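Local coordinates for protein sulfate adenylyltransferase (PDB 4DNX) that catalyses the reaction of sulfate with ATP to give adenosine 5'-phosphosulfate and diphosphate, the first step on the route from sulfate to sulfite, at residues 190-195 with 259-264; 226-231 with 241-246. All coordinates share one frame; numbering follows the deposited sequence. Where two conformers were deposited one is given.

Interaction 1: residues 190-195 with 259-264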
# COMPACT_ATOMS: atom_id res chain seq x y z
N ARG A 190 -0.84 -13.22 -9.02
CA ARG A 190 0.02 -14.28 -8.46
C ARG A 190 -0.44 -15.65 -8.95
O ARG A 190 0.25 -16.68 -8.77
CB ARG A 190 0.00 -14.20 -6.93
CG ARG A 190 0.85 -13.07 -6.30
CD ARG A 190 0.95 -13.48 -4.88
NE ARG A 190 1.45 -12.54 -3.92
CZ ARG A 190 2.19 -12.92 -2.90
NH1 ARG A 190 2.57 -14.21 -2.78
NH2 ARG A 190 2.62 -12.01 -2.06
N GLY A 191 -1.61 -15.69 -9.58
CA GLY A 191 -2.15 -16.92 -10.19
C GLY A 191 -2.95 -17.86 -9.30
O GLY A 191 -3.27 -19.00 -9.69
N TRP A 192 -3.23 -17.42 -8.07
CA TRP A 192 -3.92 -18.27 -7.09
C TRP A 192 -5.40 -18.46 -7.47
O TRP A 192 -6.09 -17.46 -7.76
CB TRP A 192 -3.86 -17.63 -5.70
CG TRP A 192 -2.47 -17.55 -5.12
CD1 TRP A 192 -1.29 -18.07 -5.63
CD2 TRP A 192 -2.14 -16.92 -3.89
NE1 TRP A 192 -0.24 -17.76 -4.78
CE2 TRP A 192 -0.74 -17.09 -3.69
CE3 TRP A 192 -2.90 -16.22 -2.92
CZ2 TRP A 192 -0.08 -16.57 -2.55
CZ3 TRP A 192 -2.22 -15.71 -1.77
CH2 TRP A 192 -0.85 -15.90 -1.60
N GLN A 193 -5.85 -19.73 -7.45
CA GLN A 193 -7.24 -20.12 -7.77
C GLN A 193 -8.10 -20.40 -6.53
O GLN A 193 -9.29 -20.13 -6.51
CB GLN A 193 -7.27 -21.40 -8.61
CG GLN A 193 -6.37 -21.41 -9.83
CD GLN A 193 -6.99 -20.68 -10.98
OE1 GLN A 193 -7.61 -19.62 -10.81
NE2 GLN A 193 -6.84 -21.24 -12.17
N LYS A 194 -7.46 -20.96 -5.49
CA LYS A 194 -8.12 -21.15 -4.20
C LYS A 194 -7.24 -20.47 -3.17
O LYS A 194 -6.00 -20.59 -3.20
CB LYS A 194 -8.33 -22.63 -3.89
CG LYS A 194 -9.44 -23.22 -4.77
CD LYS A 194 -9.57 -24.71 -4.56
CE LYS A 194 -10.80 -25.23 -5.33
NZ LYS A 194 -10.78 -26.72 -5.45
N ILE A 195 -7.87 -19.70 -2.29
CA ILE A 195 -7.11 -18.82 -1.38
C ILE A 195 -7.75 -18.89 0.01
O ILE A 195 -8.96 -18.61 0.14
CB ILE A 195 -7.17 -17.32 -1.87
CG1 ILE A 195 -6.66 -17.20 -3.33
CG2 ILE A 195 -6.37 -16.42 -0.93
CD1 ILE A 195 -7.76 -17.34 -4.37
N THR A 259 3.26 -18.51 -1.70
CA THR A 259 2.11 -19.08 -0.98
C THR A 259 1.55 -18.17 0.09
O THR A 259 0.50 -18.48 0.62
CB THR A 259 2.44 -20.47 -0.35
OG1 THR A 259 3.51 -20.31 0.59
CG2 THR A 259 2.84 -21.44 -1.41
N VAL A 260 2.22 -17.05 0.39
CA VAL A 260 1.73 -16.18 1.49
C VAL A 260 1.62 -14.73 1.03
O VAL A 260 2.53 -14.26 0.33
CB VAL A 260 2.66 -16.24 2.72
CG1 VAL A 260 2.13 -15.31 3.86
CG2 VAL A 260 2.82 -17.68 3.21
N MET A 261 0.52 -14.05 1.40
CA MET A 261 0.38 -12.61 1.27
C MET A 261 0.14 -12.02 2.64
O MET A 261 -0.84 -12.38 3.27
CB MET A 261 -0.83 -12.29 0.40
CG MET A 261 -0.57 -12.26 -1.05
SD MET A 261 -2.14 -12.04 -1.93
CE MET A 261 -2.70 -10.49 -1.23
N VAL A 262 1.02 -11.13 3.10
CA VAL A 262 0.88 -10.46 4.41
C VAL A 262 0.26 -9.07 4.21
O VAL A 262 0.80 -8.22 3.46
CB VAL A 262 2.23 -10.37 5.15
CG1 VAL A 262 2.07 -9.67 6.52
CG2 VAL A 262 2.81 -11.80 5.39
N THR A 263 -0.88 -8.86 4.86
CA THR A 263 -1.71 -7.68 4.53
C THR A 263 -2.41 -7.27 5.79
O THR A 263 -2.37 -7.97 6.82
CB THR A 263 -2.84 -8.01 3.52
OG1 THR A 263 -3.80 -8.86 4.14
CG2 THR A 263 -2.28 -8.64 2.22
N GLY A 264 -3.13 -6.16 5.70
CA GLY A 264 -3.88 -5.66 6.86
C GLY A 264 -5.04 -4.77 6.49
O GLY A 264 -5.12 -4.23 5.36

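Interaction 2: residues 226-231 with 241-246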
# COMPACT_ATOMS: atom_id res chain seq x y z
N ILE A 226 -2.78 -13.51 5.02
CA ILE A 226 -2.74 -13.28 6.50
C ILE A 226 -3.25 -11.85 6.57
O ILE A 226 -2.60 -10.93 6.05
CB ILE A 226 -1.32 -13.41 7.03
CG1 ILE A 226 -0.83 -14.88 6.86
CG2 ILE A 226 -1.34 -13.02 8.52
CD1 ILE A 226 0.61 -15.18 7.31
N HIS A 227 -4.43 -11.67 7.13
CA HIS A 227 -5.15 -10.39 7.05
C HIS A 227 -5.10 -9.83 8.47
O HIS A 227 -5.89 -10.23 9.34
CB HIS A 227 -6.57 -10.68 6.56
CG HIS A 227 -7.25 -9.50 5.90
ND1 HIS A 227 -8.61 -9.29 6.00
CD2 HIS A 227 -6.76 -8.48 5.18
CE1 HIS A 227 -8.94 -8.19 5.33
NE2 HIS A 227 -7.83 -7.67 4.82
N MET A 228 -4.18 -8.91 8.70
CA MET A 228 -3.90 -8.44 10.08
C MET A 228 -4.84 -7.30 10.46
O MET A 228 -5.12 -6.40 9.63
CB MET A 228 -2.44 -7.98 10.21
CG MET A 228 -1.34 -9.17 10.11
SD MET A 228 0.33 -8.52 10.21
CE MET A 228 0.41 -7.36 8.82
N LEU A 229 -5.35 -7.34 11.68
CA LEU A 229 -6.25 -6.29 12.12
C LEU A 229 -5.33 -5.16 12.61
O LEU A 229 -4.62 -5.32 13.61
CB LEU A 229 -7.20 -6.80 13.21
CG LEU A 229 -8.05 -5.70 13.88
CD1 LEU A 229 -8.72 -4.74 12.85
CD2 LEU A 229 -9.08 -6.42 14.72
N LEU A 230 -5.33 -4.03 11.89
CA LEU A 230 -4.53 -2.87 12.25
C LEU A 230 -5.33 -1.95 13.17
O LEU A 230 -6.54 -1.77 12.99
CB LEU A 230 -4.20 -2.07 10.97
CG LEU A 230 -3.51 -2.97 9.94
CD1 LEU A 230 -3.39 -2.20 8.62
CD2 LEU A 230 -2.15 -3.44 10.40
N GLY A 231 -4.67 -1.34 14.14
CA GLY A 231 -5.39 -0.41 14.98
C GLY A 231 -4.48 0.09 16.06
O GLY A 231 -3.29 -0.24 16.05
N PRO A 241 6.03 -2.99 14.09
CA PRO A 241 7.25 -3.41 13.38
C PRO A 241 7.73 -4.80 13.80
O PRO A 241 8.23 -5.58 12.96
CB PRO A 241 8.30 -2.37 13.82
CG PRO A 241 7.53 -1.21 14.25
CD PRO A 241 6.25 -1.71 14.80
N VAL A 242 7.61 -5.11 15.09
CA VAL A 242 8.09 -6.38 15.62
C VAL A 242 7.12 -7.47 15.15
O VAL A 242 7.54 -8.55 14.73
CB VAL A 242 8.24 -6.30 17.18
CG1 VAL A 242 8.71 -7.66 17.77
CG2 VAL A 242 9.23 -5.18 17.56
N ARG A 243 5.81 -7.20 15.21
CA ARG A 243 4.80 -8.16 14.78
C ARG A 243 5.01 -8.50 13.30
O ARG A 243 5.02 -9.68 12.91
CB ARG A 243 3.36 -7.59 14.96
CG ARG A 243 2.31 -8.67 14.77
CD ARG A 243 1.01 -8.26 14.10
NE ARG A 243 1.03 -6.97 13.39
CZ ARG A 243 0.12 -6.02 13.60
NH1 ARG A 243 -0.83 -6.23 14.50
NH2 ARG A 243 0.17 -4.87 12.91
N ASP A 244 5.24 -7.44 12.51
CA ASP A 244 5.43 -7.61 11.06
C ASP A 244 6.68 -8.44 10.78
O ASP A 244 6.62 -9.36 9.96
CB ASP A 244 5.59 -6.24 10.39
CG ASP A 244 4.28 -5.48 10.28
OD1 ASP A 244 3.21 -6.00 10.66
OD2 ASP A 244 4.34 -4.32 9.77
N ALA A 245 7.80 -8.11 11.43
CA ALA A 245 9.04 -8.88 11.23
C ALA A 245 8.82 -10.37 11.56
O ALA A 245 9.31 -11.25 10.85
CB ALA A 245 10.15 -8.33 12.09
N ALA A 246 8.13 -10.65 12.68
CA ALA A 246 7.87 -12.06 13.05
C ALA A 246 7.03 -12.81 12.00
O ALA A 246 7.36 -13.95 11.64
CB ALA A 246 7.18 -12.14 14.45

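Interaction 1: residues 190-195 with 259-264
Arg-190 and Trp-192 meet Thr-259, Val-260 and Met-261 in a buried contact that joins the loop between helix 180-190 and strand 195-200 to the start of strand 260-266, an outermost strand, within this chain, of the parallel sheet in this Rossmann-like fold. The loop begins with a Schellman motif: Gly-191, at a positive phi of 86°, ends the helix with two hydrogen bonds back into its last turn, and the residues on either side of it both reach toward the strand. The far end of the indole abuts the strand's backbone, with Trp-192 CZ2 3.5 Å from Thr-259 C, while Val-260 C and Met-261 N lie in the ring plane beyond its edge. A hydrogen bond from Trp-192 NE1 to Asn-258 O fixes the turn of the ring. Over one indole face, toward the rim, sits Arg-190 CD, 4.0 Å above the plane. From there the arginine, extended from CG to NE, carries its guanidinium to the strand, where NH1 gives Val-260 O a weak, bent hydrogen bond of 3.1 Å and also bonds to Asn-258 OD1. Its NH2, whose place is less sure, has salt-bridge partners in Glu-186 of its own helix and Glu-189 of the second subunit; the latter also accepts a hydrogen bond from Val-262 N, placing the contact at the subunit interface. Met-261, deposited in two conformers and therefore a less certain partner, places CG 3.2 Å above the guanidinium plane, offset toward the rim. In that conformer its sulfur makes an oblique Met-aromatic contact, with SD 3.7 Å from Trp-192 CZ3.

Interaction 2: residues 226-231 with 241-246
Strand 226-230 and helix 241-246 run antiparallel, their directions 173° apart and their axes 11.8 Å from each other at closest approach, with Met-228 on the strand level with Asp-244 on the helix. Met-228 bridges the gap by setting its sulfur beside one helix residue and its methyl against the next. Its SD lies 3.6 Å from Arg-243 NE, the two chains passing alongside in opposing senses. The bend at chi3 (-59°) then turns CE aside, to 3.6 Å from Asp-244 OD1. That carboxylate oxygen stands at the edge of the Arg-243 guanidinium, in its plane, but the salt bridge it makes with NE is long, at 3.6 Å, and the buried NE has no hydrogen-bond partner. Helix 240-254 is the crossover of a beta-alpha-beta unit, linking strand 223-230 to its parallel neighbour 260-266, and Met-228 also packs on Ile-247 of the helix and Val-262 of the next strand. Further out, Arg-243 bends at chi2 and again at chi3, where an angle of 15° leaves NE nearly eclipsed with CB, and the guanidinium beyond it lies beside Leu-230. There NH2 rests 3.7 Å from Leu-230 CD2, one side chain lying roughly square to the other, and NH1 is held by a hydrogen bond to Arg-201 O. An alanine in place of Arg-243 would probably leave Arg-201 O without this donor and Asp-244 without its neighbouring positive charge, and open a gap beside Met-228 SD and Leu-230 CD2. On the helix residues Val-242 and Ala-246, helix 381-393 packs from outside the unit.

Both contacts are buried and serve one parallel sheet, in which strands 260-266 and 223-230 are neighbours. Interaction 1 lies farther out, about 17 Å from its centre to that of the chain against about 13 Å for interaction 2. It ties a loop to an outermost strand through an indole and a weak bond to a backbone carbonyl, in contact with the second subunit. Interaction 2 instead sets a crossover helix on the sheet by sulfur, aliphatic and guanidinium contacts, with no hydrogen bond between its segments. The two are joined directly: Thr-263 O and Met-228 N form a probable hydrogen bond of 2.8 Å, and Met-261 O and Ile-226 N form another.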